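Local coordinates for type-2 ice-structuring protein (Brachyopsis rostratus, PDB 2ZIB) that binds to ice crystals and inhibits their growth, protecting fish blood from freezing in subzero sea water, at residues 44-54 and 80-90. Numbering follows the deposited sequence.
Sequences HLASIHSLEEQ and WTDGTPVDYRT. With SO4 (sulfate ion), chain B.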
loop_
_atom_site.group_PDB
_atom_site.type_symbol
_atom_site.label_atom_id
_atom_site.label_comp_id
_atom_site.label_asym_id
_atom_site.label_seq_id
_atom_site.Cartn_x
_atom_site.Cartn_y
_atom_site.Cartn_z
ATOM N N HIS A 44 0.163 -1.791 -8.782
ATOM C CA HIS A 44 -0.931 -1.972 -7.789
ATOM C C HIS A 44 -0.617 -1.035 -6.652
ATOM O O HIS A 44 0.547 -0.650 -6.466
ATOM C CB HIS A 44 -0.977 -3.421 -7.259
ATOM C CG HIS A 44 -1.502 -4.408 -8.251
ATOM N ND1 HIS A 44 -2.835 -4.474 -8.577
ATOM C CD2 HIS A 44 -0.868 -5.308 -9.033
ATOM C CE1 HIS A 44 -3.009 -5.424 -9.495
ATOM N NE2 HIS A 44 -1.826 -5.943 -9.790
ATOM N N LEU A 45 -1.619 -0.750 -5.810
ATOM C CA LEU A 45 -1.260 -0.200 -4.503
ATOM C C LEU A 45 -0.198 -1.109 -3.862
ATOM O O LEU A 45 -0.270 -2.331 -4.013
ATOM C CB LEU A 45 -2.516 -0.156 -3.631
ATOM C CG LEU A 45 -3.463 1.005 -3.941
ATOM C CD1 LEU A 45 -4.785 0.823 -3.191
ATOM C CD2 LEU A 45 -2.843 2.357 -3.605
ATOM N N ALA A 46 0.727 -0.527 -3.117
ATOM C CA ALA A 46 1.840 -1.328 -2.616
ATOM C C ALA A 46 1.376 -2.379 -1.626
ATOM O O ALA A 46 0.603 -2.107 -0.696
ATOM C CB ALA A 46 2.845 -0.416 -1.933
ATOM N N SER A 47 1.953 -3.583 -1.765
ATOM C CA SER A 47 1.936 -4.577 -0.695
ATOM C C SER A 47 3.245 -4.475 0.085
ATOM O O SER A 47 4.276 -4.033 -0.452
ATOM C CB SER A 47 1.735 -5.969 -1.277
ATOM O OG SER A 47 2.848 -6.305 -2.085
ATOM N N ILE A 48 3.212 -4.892 1.351
ATOM C CA ILE A 48 4.330 -4.739 2.269
ATOM C C ILE A 48 4.610 -6.064 2.961
ATOM O O ILE A 48 3.703 -6.706 3.514
ATOM C CB ILE A 48 4.017 -3.656 3.306
ATOM C CG1 ILE A 48 3.633 -2.327 2.630
ATOM C CG2 ILE A 48 5.203 -3.505 4.284
ATOM C CD1 ILE A 48 3.419 -1.155 3.572
ATOM N N HIS A 49 5.866 -6.512 2.891
ATOM C CA HIS A 49 6.190 -7.905 3.265
ATOM C C HIS A 49 7.252 -8.023 4.320
ATOM O O HIS A 49 7.648 -9.136 4.650
ATOM C CB HIS A 49 6.613 -8.675 2.007
ATOM C CG HIS A 49 5.507 -8.729 1.011
ATOM N ND1 HIS A 49 4.435 -9.564 1.186
ATOM C CD2 HIS A 49 5.231 -7.960 -0.074
ATOM C CE1 HIS A 49 3.544 -9.324 0.235
ATOM N NE2 HIS A 49 4.021 -8.368 -0.557
ATOM N N SER A 50 7.686 -6.897 4.871
ATOM C CA SER A 50 8.700 -6.890 5.942
ATOM C C SER A 50 8.726 -5.556 6.600
ATOM O O SER A 50 8.270 -4.557 6.029
ATOM C CB SER A 50 10.116 -7.158 5.399
ATOM O OG SER A 50 10.506 -6.123 4.541
ATOM N N LEU A 51 9.353 -5.493 7.777
ATOM C CA LEU A 51 9.580 -4.200 8.395
ATOM C C LEU A 51 10.503 -3.370 7.544
ATOM O O LEU A 51 10.355 -2.152 7.491
ATOM C CB LEU A 51 10.151 -4.353 9.818
ATOM C CG LEU A 51 10.338 -3.010 10.550
ATOM C CD1 LEU A 51 9.107 -2.110 10.774
ATOM C CD2 LEU A 51 11.018 -3.295 11.922
ATOM N N GLU A 52 11.447 -4.015 6.852
ATOM C CA GLU A 52 12.296 -3.254 5.926
ATOM C C GLU A 52 11.496 -2.472 4.883
ATOM O O GLU A 52 11.769 -1.287 4.635
ATOM C CB GLU A 52 13.237 -4.229 5.225
ATOM C CG GLU A 52 14.308 -3.640 4.345
ATOM C CD GLU A 52 15.399 -4.668 4.097
ATOM O OE1 GLU A 52 15.114 -5.732 3.472
ATOM O OE2 GLU A 52 16.528 -4.451 4.566
ATOM N N GLU A 53 10.514 -3.129 4.286
ATOM C CA GLU A 53 9.634 -2.447 3.315
ATOM C C GLU A 53 8.777 -1.389 3.977
ATOM O O GLU A 53 8.646 -0.295 3.444
ATOM C CB GLU A 53 8.782 -3.485 2.587
ATOM C CG GLU A 53 9.569 -4.159 1.482
ATOM C CD GLU A 53 8.734 -5.081 0.636
ATOM O OE1 GLU A 53 7.597 -5.432 1.021
ATOM O OE2 GLU A 53 9.189 -5.443 -0.484
ATOM N N GLN A 54 8.239 -1.697 5.154
ATOM C CA GLN A 54 7.439 -0.744 5.932
ATOM C C GLN A 54 8.238 0.531 6.109
ATOM O O GLN A 54 7.739 1.629 5.923
ATOM C CB GLN A 54 7.062 -1.359 7.289
ATOM C CG GLN A 54 6.377 -0.407 8.278
ATOM C CD GLN A 54 4.917 -0.081 7.929
ATOM O OE1 GLN A 54 4.328 -0.693 7.023
ATOM N NE2 GLN A 54 4.339 0.883 8.628
ATOM N N TRP A 80 -3.891 -8.707 -0.559
ATOM C CA TRP A 80 -3.251 -7.639 -1.325
ATOM C C TRP A 80 -3.763 -7.622 -2.758
ATOM O O TRP A 80 -3.894 -8.712 -3.374
ATOM C CB TRP A 80 -1.737 -7.836 -1.372
ATOM C CG TRP A 80 -1.009 -7.751 -0.042
ATOM C CD1 TRP A 80 -0.286 -8.757 0.571
ATOM C CD2 TRP A 80 -0.837 -6.590 0.791
ATOM N NE1 TRP A 80 0.265 -8.319 1.744
ATOM C CE2 TRP A 80 -0.023 -6.979 1.894
ATOM C CE3 TRP A 80 -1.274 -5.252 0.710
ATOM C CZ2 TRP A 80 0.329 -6.080 2.910
ATOM C CZ3 TRP A 80 -0.906 -4.351 1.711
ATOM C CH2 TRP A 80 -0.110 -4.782 2.811
ATOM N N THR A 81 -3.957 -6.446 -3.335
ATOM C CA THR A 81 -4.449 -6.401 -4.726
ATOM C C THR A 81 -3.470 -7.017 -5.731
ATOM O O THR A 81 -3.889 -7.433 -6.812
ATOM C CB THR A 81 -4.745 -4.987 -5.171
ATOM O OG1 THR A 81 -3.573 -4.185 -4.973
ATOM C CG2 THR A 81 -5.932 -4.376 -4.397
ATOM N N ASP A 82 -2.185 -7.083 -5.382
ATOM C CA ASP A 82 -1.207 -7.671 -6.301
ATOM C C ASP A 82 -1.127 -9.197 -6.156
ATOM O O ASP A 82 -0.315 -9.815 -6.841
ATOM C CB ASP A 82 0.172 -7.047 -6.141
ATOM C CG ASP A 82 0.793 -7.266 -4.784
ATOM O OD1 ASP A 82 0.256 -8.041 -3.962
ATOM O OD2 ASP A 82 1.881 -6.685 -4.519
ATOM N N GLY A 83 -1.944 -9.816 -5.312
ATOM C CA GLY A 83 -1.947 -11.273 -5.189
ATOM C C GLY A 83 -0.828 -11.851 -4.343
ATOM O O GLY A 83 -0.753 -13.083 -4.200
ATOM N N THR A 84 0.059 -11.031 -3.782
ATOM C CA THR A 84 1.158 -11.542 -2.970
ATOM C C THR A 84 0.649 -11.947 -1.591
ATOM O O THR A 84 -0.445 -11.554 -1.190
ATOM C CB THR A 84 2.272 -10.499 -2.830
ATOM O OG1 THR A 84 1.767 -9.327 -2.163
ATOM C CG2 THR A 84 2.845 -10.088 -4.208
ATOM N N PRO A 85 1.425 -12.764 -0.858
ATOM C CA PRO A 85 0.941 -13.232 0.428
ATOM C C PRO A 85 0.852 -12.166 1.526
ATOM O O PRO A 85 1.667 -11.241 1.503
ATOM C CB PRO A 85 1.977 -14.322 0.823
ATOM C CG PRO A 85 3.132 -14.145 -0.026
ATOM C CD PRO A 85 2.723 -13.367 -1.233
ATOM N N VAL A 86 -0.133 -12.284 2.428
ATOM C CA VAL A 86 -0.136 -11.446 3.617
ATOM C C VAL A 86 0.754 -12.132 4.654
ATOM O O VAL A 86 0.299 -12.887 5.540
ATOM C CB VAL A 86 -1.558 -11.158 4.126
ATOM C CG1 VAL A 86 -1.502 -10.144 5.286
ATOM C CG2 VAL A 86 -2.432 -10.621 2.995
ATOM N N ASP A 87 2.041 -11.961 4.469
ATOM C CA ASP A 87 3.061 -12.665 5.249
ATOM C C ASP A 87 3.755 -11.740 6.251
ATOM O O ASP A 87 4.678 -12.131 6.944
ATOM C CB ASP A 87 4.080 -13.349 4.326
ATOM C CG ASP A 87 4.784 -12.395 3.365
ATOM O OD1 ASP A 87 4.424 -11.193 3.310
ATOM O OD2 ASP A 87 5.714 -12.786 2.590
ATOM N N TYR A 88 3.267 -10.517 6.361
ATOM C CA TYR A 88 3.748 -9.516 7.299
ATOM C C TYR A 88 2.556 -8.610 7.638
ATOM O O TYR A 88 1.773 -8.216 6.752
ATOM C CB TYR A 88 4.858 -8.685 6.671
ATOM C CG TYR A 88 5.284 -7.513 7.481
ATOM C CD1 TYR A 88 6.061 -7.675 8.650
ATOM C CD2 TYR A 88 4.889 -6.218 7.105
ATOM C CE1 TYR A 88 6.443 -6.578 9.396
ATOM C CE2 TYR A 88 5.276 -5.116 7.865
ATOM C CZ TYR A 88 6.042 -5.306 9.006
ATOM O OH TYR A 88 6.410 -4.193 9.754
ATOM N N ARG A 89 2.455 -8.247 8.906
ATOM C CA ARG A 89 1.457 -7.270 9.343
ATOM C C ARG A 89 2.038 -6.339 10.365
ATOM O O ARG A 89 2.834 -6.729 11.214
ATOM C CB ARG A 89 0.246 -7.982 9.977
ATOM C CG ARG A 89 -0.447 -8.965 9.029
ATOM C CD ARG A 89 -1.276 -10.022 9.740
ATOM N NE ARG A 89 -0.467 -11.082 10.310
ATOM C CZ ARG A 89 -0.941 -11.990 11.170
ATOM N NH1 ARG A 89 -2.221 -11.960 11.536
ATOM N NH2 ARG A 89 -0.143 -12.941 11.659
ATOM N N THR A 90 1.607 -5.078 10.307
ATOM C CA THR A 90 1.975 -4.117 11.363
ATOM C C THR A 90 0.786 -3.191 11.646
ATOM O O THR A 90 0.846 -1.957 11.519
ATOM C CB THR A 90 3.313 -3.416 11.036
ATOM O OG1 THR A 90 3.692 -2.590 12.135
ATOM C CG2 THR A 90 3.289 -2.568 9.742
HETATM S S SO4 B . 0.271 -7.557 -12.028
HETATM O O1 SO4 B . 0.505 -6.065 -12.229
HETATM O O2 SO4 B . -1.044 -7.826 -11.489
HETATM O O3 SO4 B . 0.375 -8.223 -13.336
HETATM O O4 SO4 B . 1.183 -8.061 -10.994
HETATM O O HOH W 1 -1.249 -4.901 -3.490
HETATM O O HOH W 2 2.275 -3.954 -4.849
HETATM O O HOH W 3 2.019 -8.832 4.060
HETATM O O HOH W 4 7.946 -11.798 3.815
#
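The Trp-Thr-Asp-Gly-Thr segment of the C-type lectin fold, with Trp80, Asp82 and Thr84, meets Ser47 and His49 in the loop leading to helix 51-60. Ser47 OG donates to Asp82 OD2 on its syn side (2.6 Å). The other carboxylate oxygen, Asp82 OD1, takes Thr84 N in an Asx turn and also Thr84 OG1, both from one face. Both oxygens are thus held, which fixes the carboxylate's rotation. Ser47 CB sits over the face of the Trp80 five-membered ring, 3.5 Å from its centroid, a CH-pi contact.

The His49 ring is gripped at two nitrogens. His49 ND1 gives a nearly straight bond to Asp87 OD1 (2.7 Å, 168°), in the ring plane but with the carboxylate turned 75° against it. His49 NE2 donates to Ser47 OG (2.8 Å), tilted from the ring plane. Two donating nitrogens are consistent with a positively charged imidazole.

Tyr88 CG lies anti to the backbone N (chi1 172°), which lays the ring under the Ser50-Leu51 peptide. Ser50 C stands over the ring centre. Beyond it, Thr90 CG2 meets the amide of Gln54, whose OE1 accepts from Trp115.

At the far end, Asp82 CA packs over the His44 face, and His44 NE2 holds a sulfate, probably from the crystallisation liquor. Water 1 links Leu45 O to Asp82 N and to Thr81 OG1, which also bonds Glu35 OE1 of helix 31-40. Water 3 joins Ile48 O to Trp80 NE1.

The contact ties the start of the long loop region to the approach to helix 51-60, in a C-type lectin-like domain.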